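Aureochrome1 (Vaucheria frigida, PDB 3UE6) probably acts as a blue-light photoreceptor in the alga Vaucheria frigida, binding flavin mononucleotide in a LOV domain of the PAS fold. Local coordinates at residues I99-L113 / F123-S135. Numbering follows the deposited sequence.
Sequences IRNAITKGVDTSVCL and FWNLFFVAGLRDS. With FMN (flavin mononucleotide), chain G.
In the antiparallel beta hairpin of this LOV domain, strand 109-113 pairs with strand 123-133 and one face of the sheet meets the flavin. Val111 with Phe127 and Leu113 with Asn125 are hydrogen-bonded pairs; Phe127 N reaches Val111 O at 2.7 Å, and Asn125 N reaches Leu113 O at 2.8 Å. Phe127 and Ile99 meet on the flavin side. The Phe127 ring turns one face to the isoalloxazine near FMN C4A, while Ile99 CD1 comes to its edge, 3.3 Å from Phe127 CE2. With Ile99 CG1 beside the backbone N (chi1 -61°), CD1 can reach the phenyl edge while the CG2 branch touches the ribityl C1', a double duty suited to a beta-branched residue. Cutting Phe127 back to an alanine is likely to uncover this part of the flavin face and leave Ile99 CD1 without its aromatic partner.

The hairpin forms one edge of the five-stranded antiparallel sheet (order 2-1-5-4-3) of the PAS fold, and helix 93-105 lies beside it at the flavin. Leu113 and Asn125 lie side by side here: Leu113 CD2 is 3.5 Å from FMN O2, and the Asn125 amide turns toward the flavin with CG anti to N (chi1 -177°). Its ND2 bonds to Asn115 and its OD1 to Ser147 N, so both ends of the amide are fixed. On the helix, Arg100 NH1 binds phosphate O3P at 2.6 Å, the cation matching the anion.

The other sheet face carries Cys112, whose sulfur lies oblique to the Trp124 ring, 3.9 Å from Trp124 CE3; Leu126 packs there on helix 151-161. Where the helix ends, Gly106 takes the positive phi of a Schellman motif. Beyond it, Asp108 OD1 accepts Gly131 N from above the carboxylate plane at 3.2 Å, and a water links Asp108 OD2 with Gly131 O.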
loop_
_atom_site.group_PDB
_atom_site.type_symbol
_atom_site.label_atom_id
_atom_site.label_comp_id
_atom_site.label_asym_id
_atom_site.label_seq_id
_atom_site.Cartn_x
_atom_site.Cartn_y
_atom_site.Cartn_z
ATOM N N ILE A 99 10.034 -1.400 17.763
ATOM C CA ILE A 99 8.931 -1.069 16.865
ATOM C C ILE A 99 8.123 0.146 17.320
ATOM O O ILE A 99 7.810 1.023 16.518
ATOM C CB ILE A 99 7.974 -2.258 16.659
ATOM C CG1 ILE A 99 8.723 -3.436 16.029
ATOM C CG2 ILE A 99 6.802 -1.835 15.785
ATOM C CD1 ILE A 99 7.914 -4.721 15.961
ATOM N N ARG A 100 7.769 0.193 18.598
ATOM C CA ARG A 100 7.060 1.350 19.129
ATOM C C ARG A 100 7.875 2.610 18.866
ATOM O O ARG A 100 7.378 3.578 18.299
ATOM C CB ARG A 100 6.807 1.183 20.629
ATOM C CG ARG A 100 5.989 2.289 21.263
ATOM C CD ARG A 100 5.469 1.875 22.632
ATOM N NE ARG A 100 6.546 1.432 23.518
ATOM C CZ ARG A 100 6.779 0.169 23.866
ATOM N NH1 ARG A 100 6.005 -0.809 23.419
ATOM N NH2 ARG A 100 7.790 -0.114 24.674
ATOM N N ASN A 101 9.141 2.576 19.264
ATOM C CA ASN A 101 10.025 3.723 19.131
ATOM C C ASN A 101 10.179 4.204 17.684
ATOM O O ASN A 101 10.107 5.405 17.405
ATOM C CB ASN A 101 11.382 3.411 19.760
ATOM C CG ASN A 101 12.498 4.230 19.161
ATOM O OD1 ASN A 101 12.751 5.359 19.579
ATOM N ND2 ASN A 101 13.182 3.661 18.174
ATOM N N ALA A 102 10.388 3.263 16.769
ATOM C CA ALA A 102 10.490 3.573 15.348
ATOM C C ALA A 102 9.242 4.291 14.858
ATOM O O ALA A 102 9.322 5.258 14.097
ATOM C CB ALA A 102 10.697 2.290 14.549
ATOM N N ILE A 103 8.089 3.807 15.302
ATOM C CA ILE A 103 6.814 4.391 14.907
ATOM C C ILE A 103 6.640 5.820 15.428
ATOM O O ILE A 103 6.224 6.707 14.682
ATOM C CB ILE A 103 5.637 3.509 15.348
ATOM C CG1 ILE A 103 5.530 2.290 14.427
ATOM C CG2 ILE A 103 4.343 4.293 15.349
ATOM C CD1 ILE A 103 4.403 1.346 14.780
ATOM N N THR A 104 6.964 6.050 16.698
ATOM C CA THR A 104 6.799 7.384 17.268
ATOM C C THR A 104 7.695 8.398 16.555
ATOM O O THR A 104 7.322 9.561 16.405
ATOM C CB THR A 104 7.074 7.437 18.793
ATOM O OG1 THR A 104 8.314 8.113 19.043
ATOM C CG2 THR A 104 7.129 6.050 19.389
ATOM N N LYS A 105 8.866 7.948 16.112
ATOM C CA LYS A 105 9.850 8.836 15.493
ATOM C C LYS A 105 9.694 8.965 13.978
ATOM O O LYS A 105 10.372 9.774 13.347
ATOM C CB LYS A 105 11.278 8.395 15.835
ATOM C CG LYS A 105 11.697 8.650 17.279
ATOM C CD LYS A 105 13.197 8.442 17.453
ATOM C CE LYS A 105 13.576 8.105 18.891
ATOM N NZ LYS A 105 13.235 9.182 19.859
ATOM N N GLY A 106 8.811 8.163 13.396
ATOM C CA GLY A 106 8.493 8.288 11.985
ATOM C C GLY A 106 9.494 7.679 11.020
ATOM O O GLY A 106 9.412 7.897 9.816
ATOM N N VAL A 107 10.439 6.907 11.542
ATOM C CA VAL A 107 11.409 6.215 10.700
ATOM C C VAL A 107 10.991 4.767 10.424
ATOM O O VAL A 107 10.444 4.092 11.294
ATOM C CB VAL A 107 12.828 6.262 11.311
ATOM C CG1 VAL A 107 12.766 6.583 12.795
ATOM C CG2 VAL A 107 13.573 4.957 11.062
ATOM N N ASP A 108 11.234 4.309 9.198
ATOM C CA ASP A 108 10.922 2.937 8.796
ATOM C C ASP A 108 11.963 1.965 9.332
ATOM O O ASP A 108 13.165 2.197 9.187
ATOM C CB ASP A 108 10.905 2.803 7.268
ATOM C CG ASP A 108 9.963 3.780 6.592
ATOM O OD1 ASP A 108 9.041 4.303 7.255
ATOM O OD2 ASP A 108 10.144 4.011 5.379
ATOM N N THR A 109 11.512 0.867 9.932
ATOM C CA THR A 109 12.432 -0.191 10.333
ATOM C C THR A 109 11.819 -1.570 10.165
ATOM O O THR A 109 10.632 -1.713 9.867
ATOM C CB THR A 109 12.892 -0.058 11.790
ATOM O OG1 THR A 109 11.752 -0.006 12.654
ATOM C CG2 THR A 109 13.740 1.198 11.982
ATOM N N SER A 110 12.650 -2.585 10.362
ATOM C CA SER A 110 12.196 -3.962 10.358
ATOM C C SER A 110 12.733 -4.674 11.590
ATOM O O SER A 110 13.854 -4.414 12.037
ATOM C CB SER A 110 12.637 -4.674 9.082
ATOM O OG SER A 110 14.026 -4.537 8.870
ATOM N N VAL A 111 11.914 -5.557 12.147
ATOM C CA VAL A 111 12.294 -6.302 13.336
ATOM C C VAL A 111 11.875 -7.757 13.206
ATOM O O VAL A 111 10.868 -8.064 12.569
ATOM C CB VAL A 111 11.647 -5.714 14.601
ATOM C CG1 VAL A 111 12.257 -6.346 15.837
ATOM C CG2 VAL A 111 11.825 -4.214 14.635
ATOM N N CYS A 112 12.653 -8.648 13.811
ATOM C CA CYS A 112 12.304 -10.056 13.861
ATOM C C CYS A 112 11.889 -10.441 15.284
ATOM O O CYS A 112 12.697 -10.392 16.213
ATOM C CB CYS A 112 13.476 -10.916 13.383
ATOM S SG CYS A 112 13.094 -12.680 13.258
ATOM N N LEU A 113 10.620 -10.809 15.444
ATOM C CA LEU A 113 10.088 -11.200 16.749
ATOM C C LEU A 113 9.137 -12.395 16.660
ATOM O O LEU A 113 8.595 -12.697 15.591
ATOM C CB LEU A 113 9.395 -10.021 17.447
ATOM C CG LEU A 113 8.496 -9.048 16.674
ATOM C CD1 LEU A 113 7.700 -9.714 15.563
ATOM C CD2 LEU A 113 7.565 -8.326 17.639
ATOM N N PHE A 123 5.447 -18.359 15.377
ATOM C CA PHE A 123 6.373 -18.311 14.258
ATOM C C PHE A 123 7.210 -17.049 14.390
ATOM O O PHE A 123 6.749 -16.054 14.948
ATOM C CB PHE A 123 5.610 -18.320 12.929
ATOM C CG PHE A 123 4.878 -17.039 12.633
ATOM C CD1 PHE A 123 3.658 -16.764 13.228
ATOM C CD2 PHE A 123 5.407 -16.116 11.746
ATOM C CE1 PHE A 123 2.984 -15.585 12.951
ATOM C CE2 PHE A 123 4.738 -14.939 11.463
ATOM C CZ PHE A 123 3.524 -14.673 12.067
ATOM N N TRP A 124 8.444 -17.086 13.897
ATOM C CA TRP A 124 9.276 -15.889 13.915
ATOM C C TRP A 124 8.947 -14.984 12.738
ATOM O O TRP A 124 8.875 -15.435 11.594
ATOM C CB TRP A 124 10.760 -16.240 13.949
ATOM C CG TRP A 124 11.187 -16.680 15.294
ATOM C CD1 TRP A 124 11.173 -17.955 15.778
ATOM C CD2 TRP A 124 11.664 -15.861 16.358
ATOM N NE1 TRP A 124 11.626 -17.984 17.074
ATOM C CE2 TRP A 124 11.935 -16.691 17.460
ATOM C CE3 TRP A 124 11.903 -14.483 16.494
ATOM C CZ2 TRP A 124 12.425 -16.220 18.668
ATOM C CZ3 TRP A 124 12.390 -14.009 17.698
ATOM C CH2 TRP A 124 12.645 -14.871 18.765
ATOM N N ASN A 125 8.743 -13.703 13.033
ATOM C CA ASN A 125 8.278 -12.746 12.039
ATOM C C ASN A 125 9.290 -11.643 11.742
ATOM O O ASN A 125 9.534 -10.785 12.587
ATOM C CB ASN A 125 6.957 -12.125 12.512
ATOM C CG ASN A 125 6.358 -11.173 11.499
ATOM O OD1 ASN A 125 6.827 -11.078 10.369
ATOM N ND2 ASN A 125 5.303 -10.470 11.898
ATOM N N LEU A 126 9.890 -11.679 10.551
ATOM C CA LEU A 126 10.670 -10.540 10.053
ATOM C C LEU A 126 9.694 -9.521 9.492
ATOM O O LEU A 126 9.146 -9.683 8.400
ATOM C CB LEU A 126 11.681 -10.938 8.973
ATOM C CG LEU A 126 12.493 -9.767 8.387
ATOM C CD1 LEU A 126 13.041 -8.865 9.491
ATOM C CD2 LEU A 126 13.622 -10.243 7.475
ATOM N N PHE A 127 9.478 -8.467 10.257
ATOM C CA PHE A 127 8.370 -7.578 10.003
ATOM C C PHE A 127 8.874 -6.160 9.679
ATOM O O PHE A 127 9.671 -5.592 10.421
ATOM C CB PHE A 127 7.438 -7.627 11.216
ATOM C CG PHE A 127 6.800 -6.328 11.548
ATOM C CD1 PHE A 127 5.792 -5.818 10.753
ATOM C CD2 PHE A 127 7.177 -5.632 12.681
ATOM C CE1 PHE A 127 5.191 -4.621 11.064
ATOM C CE2 PHE A 127 6.576 -4.438 13.002
ATOM C CZ PHE A 127 5.581 -3.930 12.193
ATOM N N PHE A 128 8.431 -5.615 8.547
ATOM C CA PHE A 128 8.812 -4.268 8.130
ATOM C C PHE A 128 7.621 -3.314 8.193
ATOM O O PHE A 128 6.490 -3.693 7.881
ATOM C CB PHE A 128 9.417 -4.274 6.722
ATOM C CG PHE A 128 9.701 -2.890 6.167
ATOM C CD1 PHE A 128 10.876 -2.221 6.486
ATOM C CD2 PHE A 128 8.804 -2.272 5.307
ATOM C CE1 PHE A 128 11.143 -0.955 5.970
ATOM C CE2 PHE A 128 9.065 -1.010 4.792
ATOM C CZ PHE A 128 10.233 -0.351 5.123
ATOM N N VAL A 129 7.886 -2.076 8.599
ATOM C CA VAL A 129 6.848 -1.058 8.699
ATOM C C VAL A 129 7.308 0.264 8.072
ATOM O O VAL A 129 8.470 0.657 8.204
ATOM C CB VAL A 129 6.414 -0.836 10.172
ATOM C CG1 VAL A 129 7.609 -0.506 11.056
ATOM C CG2 VAL A 129 5.361 0.252 10.262
ATOM N N ALA A 130 6.400 0.934 7.367
ATOM C CA ALA A 130 6.713 2.212 6.729
ATOM C C ALA A 130 5.554 3.194 6.823
ATOM O O ALA A 130 4.415 2.861 6.491
ATOM C CB ALA A 130 7.115 2.004 5.272
ATOM N N GLY A 131 5.856 4.406 7.281
ATOM C CA GLY A 131 4.861 5.458 7.378
ATOM C C GLY A 131 4.636 6.158 6.048
ATOM O O GLY A 131 5.572 6.388 5.278
ATOM N N LEU A 132 3.382 6.491 5.772
ATOM C CA LEU A 132 3.031 7.224 4.568
ATOM C C LEU A 132 2.586 8.630 4.955
ATOM O O LEU A 132 1.730 8.793 5.820
ATOM C CB LEU A 132 1.932 6.482 3.811
ATOM C CG LEU A 132 2.230 4.994 3.624
ATOM C CD1 LEU A 132 1.038 4.252 3.031
ATOM C CD2 LEU A 132 3.474 4.809 2.766
ATOM N N ARG A 133 3.169 9.643 4.317
ATOM C CA ARG A 133 2.915 11.030 4.698
ATOM C C ARG A 133 2.163 11.781 3.615
ATOM O O ARG A 133 2.253 11.438 2.438
ATOM C CB ARG A 133 4.230 11.746 4.996
ATOM C CG ARG A 133 5.018 11.131 6.132
ATOM C CD ARG A 133 6.479 11.504 6.051
ATOM N NE ARG A 133 7.281 10.762 7.018
ATOM C CZ ARG A 133 7.462 11.134 8.281
ATOM N NH1 ARG A 133 6.894 12.243 8.739
ATOM N NH2 ARG A 133 8.210 10.395 9.088
ATOM N N ASP A 134 1.418 12.803 4.025
ATOM C CA ASP A 134 0.733 13.693 3.090
ATOM C C ASP A 134 1.705 14.748 2.558
ATOM O O ASP A 134 2.888 14.735 2.899
ATOM C CB ASP A 134 -0.489 14.346 3.754
ATOM C CG ASP A 134 -0.151 15.042 5.063
ATOM O OD1 ASP A 134 0.973 15.563 5.191
ATOM O OD2 ASP A 134 -1.014 15.079 5.965
ATOM N N SER A 135 1.219 15.657 1.721
ATOM C CA SER A 135 2.097 16.668 1.133
ATOM C C SER A 135 2.704 17.561 2.216
ATOM O O SER A 135 3.751 18.181 2.019
ATOM C CB SER A 135 1.352 17.508 0.088
ATOM O OG SER A 135 0.300 18.259 0.671
HETATM N N1 FMN G . 3.656 -5.901 15.771
HETATM C C2 FMN G . 3.860 -7.264 15.750
HETATM O O2 FMN G . 4.235 -7.846 16.771
HETATM N N3 FMN G . 3.648 -7.973 14.587
HETATM C C4 FMN G . 3.228 -7.329 13.445
HETATM O O4 FMN G . 3.037 -7.960 12.412
HETATM C C4A FMN G . 3.019 -5.956 13.465
HETATM N N5 FMN G . 2.597 -5.288 12.327
HETATM C C5A FMN G . 2.395 -3.924 12.357
HETATM C C6 FMN G . 1.973 -3.265 11.211
HETATM C C7 FMN G . 1.766 -1.891 11.225
HETATM C C7M FMN G . 1.308 -1.184 9.978
HETATM C C8 FMN G . 1.984 -1.175 12.396
HETATM C C8M FMN G . 1.760 0.306 12.407
HETATM C C9 FMN G . 2.408 -1.835 13.545
HETATM C C9A FMN G . 2.616 -3.214 13.529
HETATM N N10 FMN G . 3.024 -3.888 14.669
HETATM C C10 FMN G . 3.237 -5.246 14.635
HETATM C "C1'" FMN G . 3.298 -3.167 15.954
HETATM C "C2'" FMN G . 2.086 -2.981 16.850
HETATM O "O2'" FMN G . 0.970 -2.602 16.084
HETATM C "C3'" FMN G . 2.412 -1.907 17.883
HETATM O "O3'" FMN G . 2.711 -0.683 17.249
HETATM C "C4'" FMN G . 3.595 -2.354 18.734
HETATM O "O4'" FMN G . 3.234 -3.520 19.438
HETATM C "C5'" FMN G . 4.047 -1.297 19.737
HETATM O "O5'" FMN G . 2.928 -0.632 20.282
HETATM P P FMN G . 2.387 -0.954 21.765
HETATM O O1P FMN G . 1.908 -2.387 21.781
HETATM O O2P FMN G . 1.233 -0.044 22.102
HETATM O O3P FMN G . 3.476 -0.772 22.793
HETATM O O HOH W 1 8.171 5.290 4.037
#